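Local coordinates for protein beta-N-acetylhexosaminidase (Mycobacterium smegmatis, PDB 4YYF) that probably catalyses the hydrolysis of terminal non-reducing N-acetyl-D-hexosamine residues from N-acetyl-beta-D-hexosaminides, as a member of glycoside hydrolase family 3, at residues A59-V62 / V63-H67; D78-M81 / L82-S86; T129-A132 / D133-Y136; S212-S215 / H216-G219; G276-G279 / G280-F283. The protein carries 1 engineered substitution. All coordinates share one frame; numbering follows the deposited sequence.

Contact 1: residues A59-V62 / V63-H67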
# COMPACT_ATOMS: atom_id res chain seq x y z
N ALA A 59 0.59 -15.00 12.21
CA ALA A 59 -0.28 -13.84 12.36
C ALA A 59 -0.74 -13.70 13.81
O ALA A 59 -0.79 -12.59 14.34
CB ALA A 59 -1.49 -13.94 11.44
N ARG A 60 -1.09 -14.81 14.43
CA ARG A 60 -1.59 -14.76 15.81
C ARG A 60 -0.53 -14.19 16.76
O ARG A 60 -0.83 -13.37 17.61
CB ARG A 60 -2.04 -16.14 16.29
CG ARG A 60 -2.65 -16.11 17.69
CD ARG A 60 -3.17 -17.48 18.12
NE ARG A 60 -4.27 -17.92 17.27
CZ ARG A 60 -5.53 -17.52 17.39
NH1 ARG A 60 -5.87 -16.65 18.34
NH2 ARG A 60 -6.46 -17.99 16.56
N ALA A 61 0.71 -14.62 16.60
CA ALA A 61 1.79 -14.15 17.47
C ALA A 61 2.14 -12.69 17.21
O ALA A 61 2.34 -11.93 18.16
CB ALA A 61 3.02 -15.04 17.34
N VAL A 62 2.20 -12.26 15.95
CA VAL A 62 2.64 -10.89 15.68
C VAL A 62 1.59 -9.87 16.16
O VAL A 62 1.94 -8.82 16.71
CB VAL A 62 3.09 -10.66 14.21
CG1 VAL A 62 1.88 -10.48 13.27
CG2 VAL A 62 4.02 -9.45 14.10
N VAL A 63 0.31 -10.21 16.00
CA VAL A 63 -0.78 -9.34 16.43
C VAL A 63 -0.89 -9.25 17.95
O VAL A 63 -0.95 -8.15 18.52
CB VAL A 63 -2.12 -9.76 15.79
CG1 VAL A 63 -3.29 -8.99 16.43
CG2 VAL A 63 -2.07 -9.54 14.28
N ALA A 64 -0.87 -10.40 18.63
CA ALA A 64 -0.98 -10.39 20.09
C ALA A 64 0.29 -9.88 20.78
O ALA A 64 0.22 -9.21 21.82
CB ALA A 64 -1.34 -11.79 20.62
N ASP A 65 1.46 -10.20 20.24
CA ASP A 65 2.69 -9.88 20.96
C ASP A 65 3.16 -8.47 20.69
O ASP A 65 3.80 -7.85 21.55
CB ASP A 65 3.82 -10.87 20.60
CG ASP A 65 3.51 -12.29 21.00
OD1 ASP A 65 2.56 -12.50 21.78
OD2 ASP A 65 4.22 -13.22 20.54
N HIS A 66 2.88 -7.96 19.50
CA HIS A 66 3.41 -6.66 19.11
C HIS A 66 2.37 -5.64 18.70
O HIS A 66 2.69 -4.47 18.55
CB HIS A 66 4.45 -6.85 17.98
CG HIS A 66 5.57 -7.75 18.36
ND1 HIS A 66 6.58 -7.35 19.22
CD2 HIS A 66 5.84 -9.04 18.04
CE1 HIS A 66 7.42 -8.35 19.41
NE2 HIS A 66 7.00 -9.39 18.70
N HIS A 67 1.12 -6.07 18.52
CA HIS A 67 0.04 -5.12 18.19
C HIS A 67 0.28 -4.37 16.89
O HIS A 67 -0.06 -3.18 16.77
CB HIS A 67 -0.17 -4.12 19.31
CG HIS A 67 -0.42 -4.75 20.64
ND1 HIS A 67 -1.42 -5.68 20.84
CD2 HIS A 67 0.21 -4.62 21.83
CE1 HIS A 67 -1.40 -6.08 22.10
NE2 HIS A 67 -0.41 -5.46 22.72
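Asp-65 folds back over the carbonyl of Ala-61, one turn earlier in the helix, and rests its CB only 3.0 Å from Ala-61 O. With CG opposite its own carbonyl carbon (chi1 -63°), the carboxylate is carried back along the helix, where OD2 reaches the methyl CB of Ala-61 at 3.9 Å. Between two acceptors, Ala-61 O and Asp-65 OD2, there is no bond; the carbonyl is instead gripped by the amide Asp-65 N at 2.8 Å. His-66 turns the same way, its CB 3.4 Å from Val-62 O and its ring passing obliquely by Val-62, with CD2 4.4 Å from Val-62 CG2. The side chains of Val-62 and Val-63 cross at about a right angle. Val-62 places CG1 between its backbone N and carbonyl carbon (chi1 80°), so this methyl meets CG2 of Val-63 at 4.2 Å, while that CG2 also lies against Ala-59 O. The backbone keeps regular i to i+4 bonds. Those from Val-63 N to Ala-59 O and from Ala-64 N to Arg-60 O are nearly straight, whereas the last, from His-66 N to Val-62 O, bends to 142° as the helix runs out into His-67, whose phi is positive. Arg-60 directs its guanidinium elsewhere, into a salt bridge with Asp-89. Val-62 and Val-63 both pack on Ile-71 of strand 70-73 and form part of the buried face of the helix in the beta-alpha-beta unit 49-52, 56-66, 70-73 of the TIM-barrel fold.

Contact 2: residues D78-M81 / L82-S86; sequences DLSM and LTDGS
Leu-82 lays its CD1 against CD2 of Leu-79 at 4.0 Å, the two branched ends meeting at a slant on one flank of a tight turn. The same two residues are also joined through the backbone, Leu-82 N donating to Leu-79 O at 2.9 Å. Ser-80 O is the busier carbonyl: Thr-83 N binds it at 3.1 Å from well above the carbonyl plane, and Asp-84 N adds a weak bond. Asp-84, with CG between its own N and carbonyl carbon (chi1 67°), brings its carboxylate alongside Ser-80 O, a contact of acceptors without a bond. Its OD1 then receives both Ser-86 N and Ser-86 OG, each at 2.9 Å, the amide bond closing an Asx turn and the hydroxyl using the syn lone pair. Thus held, Ser-86 OG comes to 3.2 Å from CB of Met-81, a selenomethionine here. At the other end a second Asx turn is made as Asp-78 OD1 accepts from Ser-80 N. The segment lies in the loop between strand 70-73 and helix 86-93, with Gly-85 as N-cap of that helix; Met-81 touches Ala-56 and Ala-59 of helix 56-66 and Leu-87 of helix 86-93, while Leu-79 and Thr-83 lean on helix 114-117.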
# COMPACT_ATOMS: atom_id res chain seq x y z
N ASP A 78 -0.18 -19.31 3.75
CA ASP A 78 -1.14 -20.41 3.86
C ASP A 78 -2.56 -19.81 3.94
O ASP A 78 -2.92 -19.25 4.97
CB ASP A 78 -0.79 -21.15 5.15
CG ASP A 78 -1.66 -22.36 5.40
OD1 ASP A 78 -2.90 -22.29 5.20
OD2 ASP A 78 -1.10 -23.38 5.86
N LEU A 79 -3.37 -19.94 2.89
CA LEU A 79 -4.68 -19.26 2.84
C LEU A 79 -5.79 -19.92 3.66
O LEU A 79 -6.89 -19.37 3.77
CB LEU A 79 -5.15 -19.10 1.40
CG LEU A 79 -4.26 -18.27 0.48
CD1 LEU A 79 -4.89 -18.13 -0.91
CD2 LEU A 79 -4.03 -16.92 1.10
N SER A 80 -5.53 -21.08 4.25
CA SER A 80 -6.56 -21.74 5.04
C SER A 80 -7.04 -20.86 6.19
O SER A 80 -8.17 -20.98 6.64
CB SER A 80 -6.10 -23.10 5.54
OG SER A 80 -4.98 -22.95 6.39
N MSE A 81 -6.19 -19.95 6.67
CA MSE A 81 -6.59 -19.05 7.75
C MSE A 81 -7.77 -18.15 7.37
O MSE A 81 -8.46 -17.62 8.25
CB MSE A 81 -5.41 -18.18 8.22
CG MSE A 81 -4.84 -17.27 7.12
SE MSE A 81 -3.32 -16.19 7.77
CE MSE A 81 -4.30 -15.14 9.05
N LEU A 82 -8.01 -17.97 6.08
CA LEU A 82 -9.12 -17.12 5.63
C LEU A 82 -10.46 -17.83 5.64
O LEU A 82 -11.52 -17.18 5.60
CB LEU A 82 -8.88 -16.59 4.22
CG LEU A 82 -7.56 -15.87 4.01
CD1 LEU A 82 -7.42 -15.47 2.55
CD2 LEU A 82 -7.50 -14.66 4.93
N THR A 83 -10.43 -19.16 5.66
CA THR A 83 -11.68 -19.93 5.60
C THR A 83 -11.93 -20.80 6.83
O THR A 83 -13.00 -21.39 6.94
CB THR A 83 -11.76 -20.82 4.34
OG1 THR A 83 -10.67 -21.74 4.31
CG2 THR A 83 -11.74 -19.98 3.07
N ASP A 84 -10.96 -20.90 7.73
CA ASP A 84 -11.13 -21.84 8.85
C ASP A 84 -11.47 -21.15 10.17
O ASP A 84 -11.53 -21.78 11.22
CB ASP A 84 -9.91 -22.77 9.03
CG ASP A 84 -8.65 -22.03 9.47
OD1 ASP A 84 -8.73 -20.84 9.88
OD2 ASP A 84 -7.55 -22.65 9.42
N GLY A 85 -11.71 -19.85 10.11
CA GLY A 85 -12.10 -19.09 11.30
C GLY A 85 -10.94 -18.44 12.03
O GLY A 85 -11.15 -17.64 12.94
N SER A 86 -9.71 -18.77 11.65
CA SER A 86 -8.59 -18.27 12.44
C SER A 86 -8.35 -16.76 12.25
O SER A 86 -8.11 -16.05 13.22
CB SER A 86 -7.32 -19.12 12.24
OG SER A 86 -6.81 -18.94 10.94
O HOH W 1 -5.27 -21.90 9.51

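Contact 3: residues T129-A132 / D133-Y136; sequences TKTA and DEVY
Glu-134 OE1 is caught by the backbone N-H of Thr-131 at 2.8 Å, in a nearly straight bond (167°) that uses the anti lone pair of the carboxylate. In return Thr-131 OG1 accepts from Glu-134 N at 3.1 Å. To do so the threonine sets OG1 between its own N and carbonyl carbon (chi1 66°), which leaves the hydroxyl facing the first turn of the helix and brings it to 3.2 Å from Glu-134 CG. The glutamate chain runs on past this hydroxyl, extended beyond CG. This reciprocal pair is a capping box, with Thr-131 as N-cap of helix 132-148; it occupies an amide on the approach to the helix and another in its first turn. The regular backbone bonds begin at once, Val-135 N donating to Thr-131 O at 3.0 Å and Tyr-136 N to Ala-132 O. Farther out, a water at 2.7 Å from Glu-134 OE1 links it to Thr-129 O, at the end of the preceding helix. Lys-130 CB lies beside the carboxylate and touches Val-135 CG2 at 3.9 Å. Its ammonium stays apart, NZ to OE2 of Glu-134 being 5.1 Å, too far for a salt bridge, so any attraction is long-range and probably weak. Helix 179-196 backs the junction: Tyr-185 binds Lys-130 O through its hydroxyl and also packs on Val-135, while Tyr-136 OH bonds to Asp-195.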
# COMPACT_ATOMS: atom_id res chain seq x y z
N THR A 129 -11.49 -5.18 -23.23
CA THR A 129 -12.64 -6.04 -23.53
C THR A 129 -13.91 -5.65 -22.78
O THR A 129 -14.98 -6.19 -23.06
CB THR A 129 -12.33 -7.52 -23.21
OG1 THR A 129 -12.01 -7.65 -21.82
CG2 THR A 129 -11.15 -8.02 -24.05
N LYS A 130 -13.79 -4.72 -21.83
CA LYS A 130 -14.91 -4.33 -20.97
C LYS A 130 -15.12 -2.82 -20.97
O LYS A 130 -14.20 -2.04 -21.22
CB LYS A 130 -14.65 -4.77 -19.52
CG LYS A 130 -14.31 -6.25 -19.35
CD LYS A 130 -15.55 -7.11 -19.50
CE LYS A 130 -15.18 -8.59 -19.55
NZ LYS A 130 -16.38 -9.45 -19.73
N THR A 131 -16.35 -2.40 -20.67
CA THR A 131 -16.61 -0.98 -20.45
C THR A 131 -16.19 -0.66 -19.03
O THR A 131 -16.06 -1.56 -18.19
CB THR A 131 -18.09 -0.64 -20.59
OG1 THR A 131 -18.82 -1.30 -19.54
CG2 THR A 131 -18.62 -1.09 -21.95
N ALA A 132 -15.99 0.63 -18.75
CA ALA A 132 -15.70 1.05 -17.39
C ALA A 132 -16.80 0.64 -16.40
O ALA A 132 -16.50 0.33 -15.25
CB ALA A 132 -15.47 2.56 -17.33
N ASP A 133 -18.06 0.65 -16.82
CA ASP A 133 -19.14 0.24 -15.92
C ASP A 133 -19.06 -1.24 -15.58
O ASP A 133 -19.37 -1.66 -14.46
CB ASP A 133 -20.52 0.56 -16.50
CG ASP A 133 -20.82 2.05 -16.52
OD1 ASP A 133 -20.16 2.80 -15.77
OD2 ASP A 133 -21.73 2.46 -17.28
N GLU A 134 -18.65 -2.03 -16.57
CA GLU A 134 -18.43 -3.46 -16.36
C GLU A 134 -17.28 -3.71 -15.39
O GLU A 134 -17.34 -4.62 -14.55
CB GLU A 134 -18.17 -4.17 -17.69
CG GLU A 134 -19.41 -4.31 -18.55
CD GLU A 134 -19.14 -4.94 -19.89
OE1 GLU A 134 -18.16 -4.55 -20.56
OE2 GLU A 134 -19.91 -5.83 -20.29
N VAL A 135 -16.22 -2.91 -15.50
CA VAL A 135 -15.07 -3.05 -14.60
C VAL A 135 -15.48 -2.68 -13.17
O VAL A 135 -15.07 -3.33 -12.21
CB VAL A 135 -13.83 -2.22 -15.08
CG1 VAL A 135 -12.73 -2.21 -14.03
CG2 VAL A 135 -13.29 -2.81 -16.39
N TYR A 136 -16.33 -1.66 -13.04
CA TYR A 136 -16.87 -1.30 -11.73
C TYR A 136 -17.55 -2.52 -11.09
O TYR A 136 -17.28 -2.86 -9.93
CB TYR A 136 -17.86 -0.13 -11.81
CG TYR A 136 -18.65 0.04 -10.54
CD1 TYR A 136 -18.10 0.68 -9.43
CD2 TYR A 136 -19.95 -0.45 -10.43
CE1 TYR A 136 -18.83 0.82 -8.25
CE2 TYR A 136 -20.68 -0.32 -9.26
CZ TYR A 136 -20.12 0.31 -8.17
OH TYR A 136 -20.84 0.45 -7.01
O HOH W 2 -17.81 -5.11 -23.13

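Contact 4: residues S212-S215 / H216-G219. With FMT (formic acid), chain G.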
# COMPACT_ATOMS: atom_id res chain seq x y z
N SER A 212 12.95 2.50 -15.35
CA SER A 212 14.01 1.86 -16.15
C SER A 212 14.16 0.34 -15.98
O SER A 212 14.93 -0.29 -16.69
CB SER A 212 15.36 2.53 -15.88
OG SER A 212 15.67 2.51 -14.51
N GLY A 213 13.43 -0.25 -15.04
CA GLY A 213 13.55 -1.67 -14.79
C GLY A 213 12.64 -2.12 -13.67
O GLY A 213 11.65 -1.46 -13.37
N ASP A 214 13.01 -3.23 -13.02
CA ASP A 214 12.17 -3.85 -12.00
C ASP A 214 12.70 -3.54 -10.59
O ASP A 214 13.78 -4.01 -10.21
CB ASP A 214 12.15 -5.37 -12.23
CG ASP A 214 11.18 -6.10 -11.32
OD1 ASP A 214 10.68 -5.50 -10.34
OD2 ASP A 214 10.93 -7.30 -11.57
N SER A 215 11.94 -2.78 -9.81
CA SER A 215 12.37 -2.41 -8.46
C SER A 215 12.47 -3.59 -7.49
O SER A 215 13.07 -3.47 -6.42
CB SER A 215 11.49 -1.30 -7.87
OG SER A 215 10.11 -1.63 -7.94
N HIS A 216 11.90 -4.73 -7.86
CA HIS A 216 12.07 -5.94 -7.05
C HIS A 216 13.53 -6.37 -7.01
O HIS A 216 14.00 -6.96 -6.03
CB HIS A 216 11.21 -7.10 -7.59
CG HIS A 216 9.74 -6.91 -7.39
ND1 HIS A 216 8.93 -6.30 -8.32
CD2 HIS A 216 8.93 -7.28 -6.36
CE1 HIS A 216 7.68 -6.29 -7.88
NE2 HIS A 216 7.66 -6.88 -6.70
N THR A 217 14.26 -6.08 -8.09
CA THR A 217 15.60 -6.64 -8.21
C THR A 217 16.73 -5.64 -8.04
O THR A 217 17.89 -6.03 -7.89
CB THR A 217 15.76 -7.42 -9.53
OG1 THR A 217 15.53 -6.54 -10.63
CG2 THR A 217 14.78 -8.59 -9.60
N GLY A 218 16.42 -4.35 -8.05
CA GLY A 218 17.46 -3.34 -7.91
C GLY A 218 16.91 -1.95 -8.08
O GLY A 218 15.70 -1.77 -8.19
N GLY A 219 17.79 -0.96 -8.11
CA GLY A 219 17.36 0.43 -8.23
C GLY A 219 16.83 0.70 -9.63
O GLY A 219 17.33 0.14 -10.60
C FMT G . 3.71 -7.32 -6.30
O1 FMT G . 4.53 -6.41 -6.18
O2 FMT G . 3.90 -8.33 -6.98
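Asp-214 and Thr-217 close a beta turn, Thr-217 N donating to Asp-214 O at 3.0 Å from above the carbonyl plane, with a weaker bond from Gly-218 N to the same oxygen. Thr-217 OG1 joins them at 3.1 Å and approaches from the same face as its own amide, so the two stronger bonds to this oxygen come from backbone and side chain of one residue. The Asp-214 carboxylate takes hold of His-216 twice. OD1 receives His-216 N from above the carboxylate plane, as in an Asx turn, and His-216 ND1 at 2.8 Å through its syn lone pair. That oxygen lies within 2° of the imidazole plane although carboxylate and ring are 83° apart, which fixes the ring's rotation. An Asp-Ser-His sequence in the loop after strand 199-205 is consistent with the NagZ-type branch of family 3, in which a mobile loop carries an equivalent aspartate-histidine pair. With ND1 engaged, NE2 donates at 3.2 Å to O1 of a bound formic acid, probably from the crystallisation liquor, as is an acetate ion about 3 Å from the side chain. Ser-215 OG bonds to His-208. Met-295 packs against both Ser-215 and His-216.

Contact 5: residues G276-G279 / G280-F283; sequences GGYG and GPGF
Tyr-278 meets the Gly-280 to Pro-281 backbone along most of its ring. From CB the chain turns so that CG stands between the residue's own N and carbonyl carbon (chi1 71°), which lays the ring against the backbone of the residues that follow. CG is the first to come near, 4.0 Å from Gly-280 N. On one side of the ring CD2 and then CE2 close on the same nitrogen, CE2 at 3.5 Å; on the other, CE1 has Pro-281 O at 3.4 Å, near the ring plane. CZ lies 3.5 Å from Gly-280 CA. The amide nitrogen of Gly-280 is thus over the centre of one face, and the absence of a side chain on this glycine lets the backbone settle onto the ring. At the tip OH donates to Pro-281 O at 2.8 Å, 26° off the carbonyl plane. The tyrosine is itself carried by a type I turn, Gly-279 N bonding to Gly-276 O at 3.0 Å, just after helix 267-275. Beyond that, Gly-276 N passes 3.5 Å from Gly-282 CA. Outside the loop, Leu-272 of the helix touches the Tyr-278 side chain and Thr-240 OG1 bonds to the hydroxyl. The single phenolic proton is spent on Pro-281 O, while the Gly-280 N-H, directed roughly at the ring face, is consistent with a weak N-H...pi attraction.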
# COMPACT_ATOMS: atom_id res chain seq x y z
N GLY A 276 -0.21 19.12 -2.87
CA GLY A 276 -0.94 19.30 -4.12
C GLY A 276 -0.00 19.64 -5.26
O GLY A 276 -0.44 19.98 -6.37
N GLY A 277 1.29 19.53 -5.00
CA GLY A 277 2.30 19.85 -6.00
C GLY A 277 2.25 18.91 -7.19
O GLY A 277 2.74 19.23 -8.27
N TYR A 278 1.66 17.74 -7.00
CA TYR A 278 1.58 16.76 -8.09
C TYR A 278 0.52 17.16 -9.12
O TYR A 278 0.37 16.49 -10.15
CB TYR A 278 1.30 15.36 -7.54
CG TYR A 278 -0.11 15.21 -7.03
CD1 TYR A 278 -0.45 15.66 -5.76
CD2 TYR A 278 -1.09 14.62 -7.81
CE1 TYR A 278 -1.72 15.53 -5.28
CE2 TYR A 278 -2.38 14.48 -7.33
CZ TYR A 278 -2.68 14.95 -6.08
OH TYR A 278 -3.97 14.82 -5.61
N GLY A 279 -0.23 18.22 -8.84
CA GLY A 279 -1.21 18.73 -9.80
C GLY A 279 -2.66 18.47 -9.42
O GLY A 279 -3.58 18.85 -10.15
N GLY A 280 -2.87 17.81 -8.29
CA GLY A 280 -4.20 17.55 -7.79
C GLY A 280 -4.30 18.16 -6.41
O GLY A 280 -3.32 18.71 -5.92
N PRO A 281 -5.47 18.09 -5.79
CA PRO A 281 -5.60 18.63 -4.43
C PRO A 281 -4.69 17.88 -3.47
O PRO A 281 -4.51 16.67 -3.63
CB PRO A 281 -7.07 18.36 -4.09
CG PRO A 281 -7.49 17.27 -5.04
CD PRO A 281 -6.73 17.53 -6.29
N GLY A 282 -4.12 18.59 -2.49
CA GLY A 282 -3.24 17.98 -1.51
C GLY A 282 -3.93 16.82 -0.82
O GLY A 282 -5.08 16.94 -0.38
N PHE A 283 -3.23 15.69 -0.71
CA PHE A 283 -3.83 14.46 -0.22
C PHE A 283 -3.59 14.29 1.27
O PHE A 283 -2.45 14.33 1.73
CB PHE A 283 -3.25 13.26 -0.99
CG PHE A 283 -3.80 11.93 -0.57
CD1 PHE A 283 -5.16 11.64 -0.73
CD2 PHE A 283 -2.97 10.95 -0.03
CE1 PHE A 283 -5.67 10.40 -0.35
CE2 PHE A 283 -3.47 9.71 0.35
CZ PHE A 283 -4.82 9.43 0.19

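Overall arrangement
From the N terminus the five contacts follow in series, none nesting in or crossing another, and each is local: contact 1 within a helix, contact 3 at a helix start, contacts 2, 4 and 5 in loops. Contact 1 ends helix 56-66 before strand 70-73, and contact 2 shapes the loop from that strand to helix 86-93. These two touch, Ala-59 CB lying 3.9 Å from Met-81 CE, which ties helix 56-66 to the loop after strand 70-73. Contact 3 starts helix 132-148 on the far side of the chain's centre from contact 1, about 40 Å away between centres. Contact 4 follows strand 199-205, and contact 5 leads from helix 267-275 toward strand 287-289.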